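Local structure of tRNA dimethylallyltransferase (Staphylococcus epidermidis ATCC 12228, 3D3Q) at residues A[76-86]-A[108-116]; A[226-234]-A[248-256]. The protein probably catalyses the transfer of a dimethylallyl group onto the adenine at position 37 of tRNAs that read codons beginning with uridine. All coordinates share one frame; numbering follows the deposited sequence.

Interaction 1: residues A[76-86]-A[108-116]; sequences FSAYEFKKRAE and YIQSLLYNY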
# COMPACT_ATOMS: atom_id res chain seq x y z
N PHE A 76 -1.27 -1.95 -18.53
CA PHE A 76 -0.33 -2.04 -17.44
C PHE A 76 -0.64 -3.26 -16.60
O PHE A 76 -1.73 -3.83 -16.69
CB PHE A 76 -0.39 -0.77 -16.59
CG PHE A 76 0.88 -0.49 -15.86
CD1 PHE A 76 2.07 -0.31 -16.56
CD2 PHE A 76 0.90 -0.45 -14.48
CE1 PHE A 76 3.27 -0.09 -15.88
CE2 PHE A 76 2.10 -0.22 -13.79
CZ PHE A 76 3.29 -0.05 -14.50
N SER A 77 0.32 -3.67 -15.77
CA SER A 77 0.14 -4.86 -14.95
C SER A 77 1.19 -4.99 -13.87
O SER A 77 2.22 -4.32 -13.90
CB SER A 77 0.23 -6.10 -15.84
OG SER A 77 1.56 -6.22 -16.33
N ALA A 78 0.93 -5.86 -12.91
CA ALA A 78 1.88 -6.06 -11.83
C ALA A 78 3.30 -6.37 -12.37
O ALA A 78 4.26 -5.76 -11.92
CB ALA A 78 1.39 -7.19 -10.91
N TYR A 79 3.45 -7.28 -13.33
CA TYR A 79 4.80 -7.58 -13.83
C TYR A 79 5.36 -6.43 -14.64
O TYR A 79 6.55 -6.12 -14.54
CB TYR A 79 4.84 -8.87 -14.67
CG TYR A 79 6.21 -9.15 -15.32
CD1 TYR A 79 6.40 -8.97 -16.70
CD2 TYR A 79 7.32 -9.55 -14.54
CE1 TYR A 79 7.67 -9.18 -17.30
CE2 TYR A 79 8.59 -9.75 -15.13
CZ TYR A 79 8.76 -9.56 -16.51
OH TYR A 79 9.99 -9.76 -17.10
N GLU A 80 4.52 -5.80 -15.45
CA GLU A 80 4.99 -4.68 -16.26
C GLU A 80 5.72 -3.71 -15.32
O GLU A 80 6.81 -3.23 -15.64
CB GLU A 80 3.80 -4.00 -16.96
CG GLU A 80 4.16 -2.81 -17.84
CD GLU A 80 5.29 -3.10 -18.83
OE1 GLU A 80 5.65 -2.17 -19.59
OE2 GLU A 80 5.80 -4.25 -18.87
N PHE A 81 5.13 -3.47 -14.15
CA PHE A 81 5.68 -2.58 -13.13
C PHE A 81 7.00 -3.14 -12.60
O PHE A 81 7.96 -2.39 -12.38
CB PHE A 81 4.65 -2.42 -11.98
CG PHE A 81 5.24 -1.91 -10.69
CD1 PHE A 81 5.82 -0.66 -10.62
CD2 PHE A 81 5.23 -2.70 -9.54
CE1 PHE A 81 6.39 -0.21 -9.44
CE2 PHE A 81 5.80 -2.26 -8.36
CZ PHE A 81 6.38 -1.01 -8.31
N LYS A 82 7.05 -4.45 -12.41
CA LYS A 82 8.24 -5.13 -11.90
C LYS A 82 9.42 -5.02 -12.87
O LYS A 82 10.55 -4.74 -12.47
CB LYS A 82 7.94 -6.61 -11.63
CG LYS A 82 9.10 -7.39 -11.05
CD LYS A 82 8.76 -8.86 -10.91
CE LYS A 82 9.99 -9.64 -10.48
NZ LYS A 82 9.67 -10.97 -9.88
N LYS A 83 9.15 -5.25 -14.15
CA LYS A 83 10.19 -5.18 -15.17
C LYS A 83 10.83 -3.80 -15.18
O LYS A 83 12.06 -3.68 -15.14
CB LYS A 83 9.60 -5.49 -16.55
CG LYS A 83 10.62 -5.40 -17.66
CD LYS A 83 10.05 -5.80 -19.01
CE LYS A 83 11.18 -5.91 -20.04
NZ LYS A 83 10.72 -6.34 -21.39
N ARG A 84 9.99 -2.76 -15.23
CA ARG A 84 10.45 -1.35 -15.25
C ARG A 84 11.06 -0.89 -13.92
O ARG A 84 12.06 -0.18 -13.91
CB ARG A 84 9.30 -0.40 -15.61
CG ARG A 84 8.63 -0.69 -16.92
CD ARG A 84 7.73 0.46 -17.35
NE ARG A 84 6.96 0.11 -18.54
CZ ARG A 84 6.87 0.85 -19.64
NH1 ARG A 84 7.50 2.02 -19.71
NH2 ARG A 84 6.16 0.41 -20.67
N ALA A 85 10.44 -1.30 -12.82
CA ALA A 85 10.94 -0.94 -11.51
C ALA A 85 12.31 -1.56 -11.23
O ALA A 85 13.19 -0.88 -10.71
CB ALA A 85 9.93 -1.33 -10.44
N GLU A 86 12.51 -2.83 -11.57
CA GLU A 86 13.80 -3.48 -11.32
C GLU A 86 14.93 -2.77 -12.03
O GLU A 86 16.03 -2.66 -11.50
CB GLU A 86 13.79 -4.96 -11.77
CG GLU A 86 12.77 -5.84 -11.07
CD GLU A 86 12.85 -7.32 -11.48
OE1 GLU A 86 13.83 -7.99 -11.08
OE2 GLU A 86 11.95 -7.80 -12.21
N TYR A 108 1.38 -5.52 -6.70
CA TYR A 108 2.53 -4.78 -7.23
C TYR A 108 3.73 -4.75 -6.31
O TYR A 108 4.86 -4.78 -6.77
CB TYR A 108 2.14 -3.35 -7.57
CG TYR A 108 1.20 -3.20 -8.74
CD1 TYR A 108 1.60 -2.56 -9.90
CD2 TYR A 108 -0.11 -3.72 -8.67
CE1 TYR A 108 0.74 -2.43 -10.99
CE2 TYR A 108 -0.99 -3.59 -9.75
CZ TYR A 108 -0.55 -2.94 -10.91
OH TYR A 108 -1.40 -2.81 -11.99
N ILE A 109 3.49 -4.67 -5.01
CA ILE A 109 4.60 -4.60 -4.08
C ILE A 109 5.25 -5.94 -3.79
O ILE A 109 6.48 -6.04 -3.81
CB ILE A 109 4.18 -3.95 -2.77
CG1 ILE A 109 3.70 -2.53 -3.05
CG2 ILE A 109 5.35 -3.90 -1.81
CD1 ILE A 109 4.73 -1.65 -3.76
N GLN A 110 4.47 -6.97 -3.51
CA GLN A 110 5.09 -8.25 -3.23
C GLN A 110 5.70 -8.85 -4.50
O GLN A 110 6.78 -9.45 -4.46
CB GLN A 110 4.09 -9.24 -2.61
CG GLN A 110 3.17 -9.97 -3.56
CD GLN A 110 2.55 -11.20 -2.91
OE1 GLN A 110 1.70 -11.87 -3.51
NE2 GLN A 110 2.97 -11.51 -1.69
N SER A 111 5.04 -8.65 -5.63
CA SER A 111 5.55 -9.18 -6.89
C SER A 111 6.95 -8.64 -7.13
O SER A 111 7.80 -9.32 -7.72
CB SER A 111 4.61 -8.78 -8.03
OG SER A 111 3.28 -9.20 -7.77
N LEU A 112 7.19 -7.43 -6.64
CA LEU A 112 8.48 -6.77 -6.78
C LEU A 112 9.48 -7.14 -5.69
O LEU A 112 10.68 -7.12 -5.91
CB LEU A 112 8.29 -5.24 -6.75
CG LEU A 112 9.53 -4.35 -6.57
CD1 LEU A 112 10.53 -4.55 -7.70
CD2 LEU A 112 9.07 -2.91 -6.50
N LEU A 113 8.97 -7.48 -4.52
CA LEU A 113 9.84 -7.82 -3.41
C LEU A 113 10.29 -9.27 -3.39
O LEU A 113 11.44 -9.56 -3.05
CB LEU A 113 9.15 -7.48 -2.09
CG LEU A 113 8.79 -5.99 -1.94
CD1 LEU A 113 8.02 -5.78 -0.65
CD2 LEU A 113 10.07 -5.16 -1.94
N TYR A 114 9.41 -10.18 -3.78
CA TYR A 114 9.71 -11.60 -3.74
C TYR A 114 9.60 -12.28 -5.09
O TYR A 114 8.78 -11.90 -5.91
CB TYR A 114 8.75 -12.28 -2.78
CG TYR A 114 8.63 -11.56 -1.46
CD1 TYR A 114 9.75 -11.35 -0.67
CD2 TYR A 114 7.40 -11.09 -1.00
CE1 TYR A 114 9.67 -10.68 0.53
CE2 TYR A 114 7.29 -10.41 0.21
CZ TYR A 114 8.45 -10.22 0.97
OH TYR A 114 8.43 -9.57 2.18
N ASN A 115 10.43 -13.30 -5.30
CA ASN A 115 10.39 -14.04 -6.55
C ASN A 115 9.60 -15.32 -6.44
O ASN A 115 10.12 -16.38 -6.75
CB ASN A 115 11.79 -14.40 -6.99
CG ASN A 115 12.40 -13.36 -7.85
OD1 ASN A 115 13.50 -13.56 -8.36
ND2 ASN A 115 11.70 -12.24 -8.03
N TYR A 116 8.35 -15.23 -5.99
CA TYR A 116 7.54 -16.43 -5.86
C TYR A 116 6.11 -16.14 -6.29
O TYR A 116 5.66 -14.99 -6.25
CB TYR A 116 7.59 -16.97 -4.40
CG TYR A 116 6.54 -16.42 -3.42
CD1 TYR A 116 5.25 -16.98 -3.34
CD2 TYR A 116 6.82 -15.31 -2.60
CE1 TYR A 116 4.27 -16.43 -2.48
CE2 TYR A 116 5.84 -14.76 -1.74
CZ TYR A 116 4.58 -15.33 -1.70
OH TYR A 116 3.63 -14.77 -0.90
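The carbonyl O of Ser111 has the last carbons and the ammonium group of Lys82 gathered round it: Lys82 NZ gives it a weak hydrogen bond of 3.3 Å, and CD lies beside the same oxygen. Lys82 gets there as a fully extended chain, its CG anti to the backbone N (chi1 -178°), which carries the amine from one helix across to the other. The contact lies in the parallel alpha/beta body of this P-loop NTPase-clan protein: helix 78-94 leads into strand 98-102, and helix 106-113 follows that strand. The two local axes cross at -47°, 8.9 Å apart at their closest.

Most of the contact is aromatic and aliphatic. Tyr108 lays one face of its ring over the backbone of Ala78, whose CA stands 3.9 Å from the ring centroid, close to the ring normal, in a CH-pi contact. At the ring's edge, near its plane, Phe76 CE2 meets Tyr108 CE1 at 3.8 Å, so the phenol is held both from above and from the side. The rings of Phe81 and Tyr108 are inclined at 43° to one another, and the edge of Phe81 faces the carbonyl O of Tyr108. Farther along, Leu112 CD2 comes to 3.8 Å from Phe81 CZ, while CD1 reaches toward Ala85.

The hydroxyl of Ser111, beside Ala78 CB, is hydrogen-bonded to Leu107 O, one turn back in its own helix. Tyr108 lies close to Thr105, a position that by similarity interacts with the substrate tRNA. Next to the Tyr108 ring, Ser77 is the N-cap of helix 78-94, its OG accepting from Glu80 N at 3.1 Å.

Interaction 2: residues A[226-234]-A[248-256]; sequences LFNEVQHLV and GYKELVPVI
A chi1 of -58° and an extended chi2 send CD1 of Ile256 straight into the groove of helix 226-235, where it comes to 3.8 Å from CG1 of Val234. Val230 answers with its two branches divided: CG1 is anti to the carbonyl carbon and turns to Tyr249, whereas CG2 takes the crowded position and turns to Ile256. Ile256 acts as a knob in a hole formed by Phe227, Val230, Gln231 and Val234. The helices themselves are steeply crossed, at -76° for the short segments.

The apolar surface continues at Leu252. CD1 of Leu252 meets CG of Leu226 at 3.6 Å, the two side chains slanting across one another, and also touches Val230 CG1. Phe227 and Ile256 run side by side but head opposite ways, with CZ of Phe227 3.7 Å from CG1 of Ile256.

Tyr249 brings the polar element. Its ring lies against Val230 and Leu233, with CD1 of Leu233 at 3.5 Å from CE2 of Tyr249, and its hydroxyl donates to Glu229 OE1 over 3.0 Å, approaching nearly in line with the C-O bond. Carboxylate and ring are almost coplanar, only 10° apart. The other oxygen of Glu229, OE2, accepts from the backbone N of Asp48 and of Ile49, so one buried carboxylate ties the tyrosine and the loop near Met47 to this helix. Residues 245-250, which include Gly248 and Tyr249, are thought by similarity to interact with the substrate tRNA.

Along the chain the pair belongs to the helical excursion between the last two strands of the parallel sheet, 197-204 and 291-294, with helix 207-224 before it and helix 262-286 after it; Met262 of the latter packs on both Phe227 and Leu252.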
# COMPACT_ATOMS: atom_id res chain seq x y z
N LEU A 226 -12.28 17.06 -10.99
CA LEU A 226 -12.24 15.63 -11.32
C LEU A 226 -13.21 15.32 -12.45
O LEU A 226 -12.86 14.67 -13.43
CB LEU A 226 -12.62 14.77 -10.11
CG LEU A 226 -12.95 13.30 -10.40
CD1 LEU A 226 -11.74 12.61 -11.01
CD2 LEU A 226 -13.38 12.59 -9.12
N PHE A 227 -14.44 15.79 -12.30
CA PHE A 227 -15.45 15.55 -13.31
C PHE A 227 -15.01 16.15 -14.65
O PHE A 227 -15.21 15.53 -15.70
CB PHE A 227 -16.79 16.14 -12.87
CG PHE A 227 -17.95 15.75 -13.75
CD1 PHE A 227 -18.18 16.41 -14.95
CD2 PHE A 227 -18.80 14.71 -13.38
CE1 PHE A 227 -19.24 16.04 -15.79
CE2 PHE A 227 -19.86 14.34 -14.21
CZ PHE A 227 -20.08 15.00 -15.42
N ASN A 228 -14.40 17.33 -14.62
CA ASN A 228 -13.95 17.95 -15.86
C ASN A 228 -12.90 17.07 -16.53
O ASN A 228 -12.84 16.98 -17.76
CB ASN A 228 -13.36 19.33 -15.59
CG ASN A 228 -13.10 20.11 -16.87
OD1 ASN A 228 -12.37 21.10 -16.87
ND2 ASN A 228 -13.70 19.66 -17.96
N GLU A 229 -12.09 16.41 -15.72
CA GLU A 229 -11.06 15.55 -16.24
C GLU A 229 -11.66 14.34 -16.94
O GLU A 229 -11.33 14.07 -18.10
CB GLU A 229 -10.14 15.09 -15.11
CG GLU A 229 -8.78 14.61 -15.55
CD GLU A 229 -7.95 14.16 -14.38
OE1 GLU A 229 -8.21 13.05 -13.86
OE2 GLU A 229 -7.05 14.92 -13.95
N VAL A 230 -12.55 13.61 -16.27
CA VAL A 230 -13.16 12.43 -16.89
C VAL A 230 -13.91 12.83 -18.15
O VAL A 230 -14.19 11.99 -19.00
CB VAL A 230 -14.14 11.70 -15.95
CG1 VAL A 230 -13.50 11.48 -14.59
CG2 VAL A 230 -15.41 12.47 -15.83
N GLN A 231 -14.23 14.11 -18.26
CA GLN A 231 -14.94 14.60 -19.44
C GLN A 231 -14.00 14.67 -20.62
O GLN A 231 -14.34 14.26 -21.71
CB GLN A 231 -15.53 15.99 -19.18
CG GLN A 231 -16.79 16.00 -18.33
CD GLN A 231 -17.43 17.39 -18.28
OE1 GLN A 231 -16.81 18.34 -17.80
NE2 GLN A 231 -18.66 17.50 -18.78
N HIS A 232 -12.80 15.19 -20.38
CA HIS A 232 -11.81 15.30 -21.44
C HIS A 232 -11.38 13.92 -21.89
O HIS A 232 -11.16 13.69 -23.08
CB HIS A 232 -10.59 16.07 -20.94
CG HIS A 232 -10.87 17.51 -20.62
ND1 HIS A 232 -10.18 18.21 -19.66
CD2 HIS A 232 -11.76 18.39 -21.16
CE1 HIS A 232 -10.62 19.45 -19.61
NE2 HIS A 232 -11.58 19.59 -20.51
N LEU A 233 -11.26 12.99 -20.95
CA LEU A 233 -10.85 11.63 -21.26
C LEU A 233 -11.92 10.90 -22.06
O LEU A 233 -11.63 10.31 -23.09
CB LEU A 233 -10.56 10.86 -19.98
CG LEU A 233 -9.30 11.27 -19.24
CD1 LEU A 233 -9.32 10.70 -17.83
CD2 LEU A 233 -8.08 10.78 -20.01
N VAL A 234 -13.15 10.93 -21.56
CA VAL A 234 -14.25 10.26 -22.24
C VAL A 234 -14.50 10.87 -23.62
O VAL A 234 -14.95 10.19 -24.53
CB VAL A 234 -15.54 10.31 -21.37
CG1 VAL A 234 -16.06 11.72 -21.30
CG2 VAL A 234 -16.58 9.38 -21.94
N GLY A 248 -13.17 6.09 -9.49
CA GLY A 248 -12.99 7.52 -9.67
C GLY A 248 -13.21 7.95 -11.12
O GLY A 248 -13.15 9.14 -11.45
N TYR A 249 -13.46 6.99 -12.00
CA TYR A 249 -13.70 7.30 -13.38
C TYR A 249 -14.87 6.50 -13.87
O TYR A 249 -15.76 7.02 -14.54
CB TYR A 249 -12.48 6.99 -14.25
CG TYR A 249 -11.27 7.84 -13.96
CD1 TYR A 249 -10.45 7.56 -12.88
CD2 TYR A 249 -10.96 8.94 -14.74
CE1 TYR A 249 -9.35 8.34 -12.59
CE2 TYR A 249 -9.85 9.73 -14.47
CZ TYR A 249 -9.05 9.42 -13.39
OH TYR A 249 -7.94 10.18 -13.12
N LYS A 250 -14.90 5.21 -13.52
CA LYS A 250 -15.99 4.35 -13.95
C LYS A 250 -17.34 4.78 -13.36
O LYS A 250 -18.38 4.55 -13.96
CB LYS A 250 -15.71 2.88 -13.58
CG LYS A 250 -15.68 2.60 -12.09
CD LYS A 250 -15.60 1.12 -11.76
CE LYS A 250 -15.59 0.92 -10.25
NZ LYS A 250 -15.51 -0.51 -9.84
N GLU A 251 -17.32 5.43 -12.19
CA GLU A 251 -18.56 5.88 -11.57
C GLU A 251 -19.07 7.15 -12.20
O GLU A 251 -20.27 7.34 -12.35
CB GLU A 251 -18.36 6.12 -10.07
CG GLU A 251 -17.92 4.88 -9.31
CD GLU A 251 -16.41 4.82 -9.12
OE1 GLU A 251 -15.69 5.56 -9.84
OE2 GLU A 251 -15.96 4.02 -8.27
N LEU A 252 -18.15 8.02 -12.60
CA LEU A 252 -18.52 9.28 -13.21
C LEU A 252 -18.87 9.18 -14.69
O LEU A 252 -19.57 10.03 -15.21
CB LEU A 252 -17.41 10.31 -13.01
CG LEU A 252 -17.05 10.65 -11.56
CD1 LEU A 252 -15.91 11.66 -11.51
CD2 LEU A 252 -18.25 11.21 -10.84
N VAL A 253 -18.40 8.15 -15.39
CA VAL A 253 -18.72 8.05 -16.81
C VAL A 253 -20.23 8.02 -17.05
O VAL A 253 -20.74 8.72 -17.92
CB VAL A 253 -18.09 6.80 -17.48
CG1 VAL A 253 -18.46 6.75 -18.95
CG2 VAL A 253 -16.58 6.86 -17.35
N PRO A 254 -20.97 7.22 -16.26
CA PRO A 254 -22.43 7.12 -16.40
C PRO A 254 -23.17 8.44 -16.21
O PRO A 254 -24.13 8.73 -16.92
CB PRO A 254 -22.81 6.09 -15.33
CG PRO A 254 -21.61 5.22 -15.26
CD PRO A 254 -20.48 6.24 -15.27
N VAL A 255 -22.70 9.25 -15.27
CA VAL A 255 -23.34 10.52 -14.99
C VAL A 255 -23.13 11.51 -16.15
O VAL A 255 -23.90 12.46 -16.32
CB VAL A 255 -22.83 11.11 -13.62
CG1 VAL A 255 -21.38 11.48 -13.71
CG2 VAL A 255 -23.67 12.30 -13.23
N ILE A 256 -22.11 11.25 -16.97
CA ILE A 256 -21.83 12.10 -18.11
C ILE A 256 -22.82 11.80 -19.23
O ILE A 256 -23.05 12.62 -20.13
CB ILE A 256 -20.42 11.85 -18.65
CG1 ILE A 256 -19.40 12.08 -17.54
CG2 ILE A 256 -20.13 12.77 -19.80
CD1 ILE A 256 -17.97 11.81 -17.99

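The two contacts join helices in different settings. Interaction 1 is partly buried and belongs to the alpha/beta body, its centre about 14 Å from the centre of the chain. Interaction 2, with its centre about 25 Å from the centre of the chain, is nevertheless the more enclosed, joining helices of the excursion between strands 197-204 and 291-294. The centres of interactions 1 and 2 lie about 29 Å apart, their nearest atoms about 13 Å. The first relies on aromatic rings set against backbone, with a marginal lysine; the second on branched aliphatic side chains and a buried carboxylate. By similarity, interaction 1 lies beside a tRNA-contacting position, Thr105; interaction 2 includes part of such a region, 245-250.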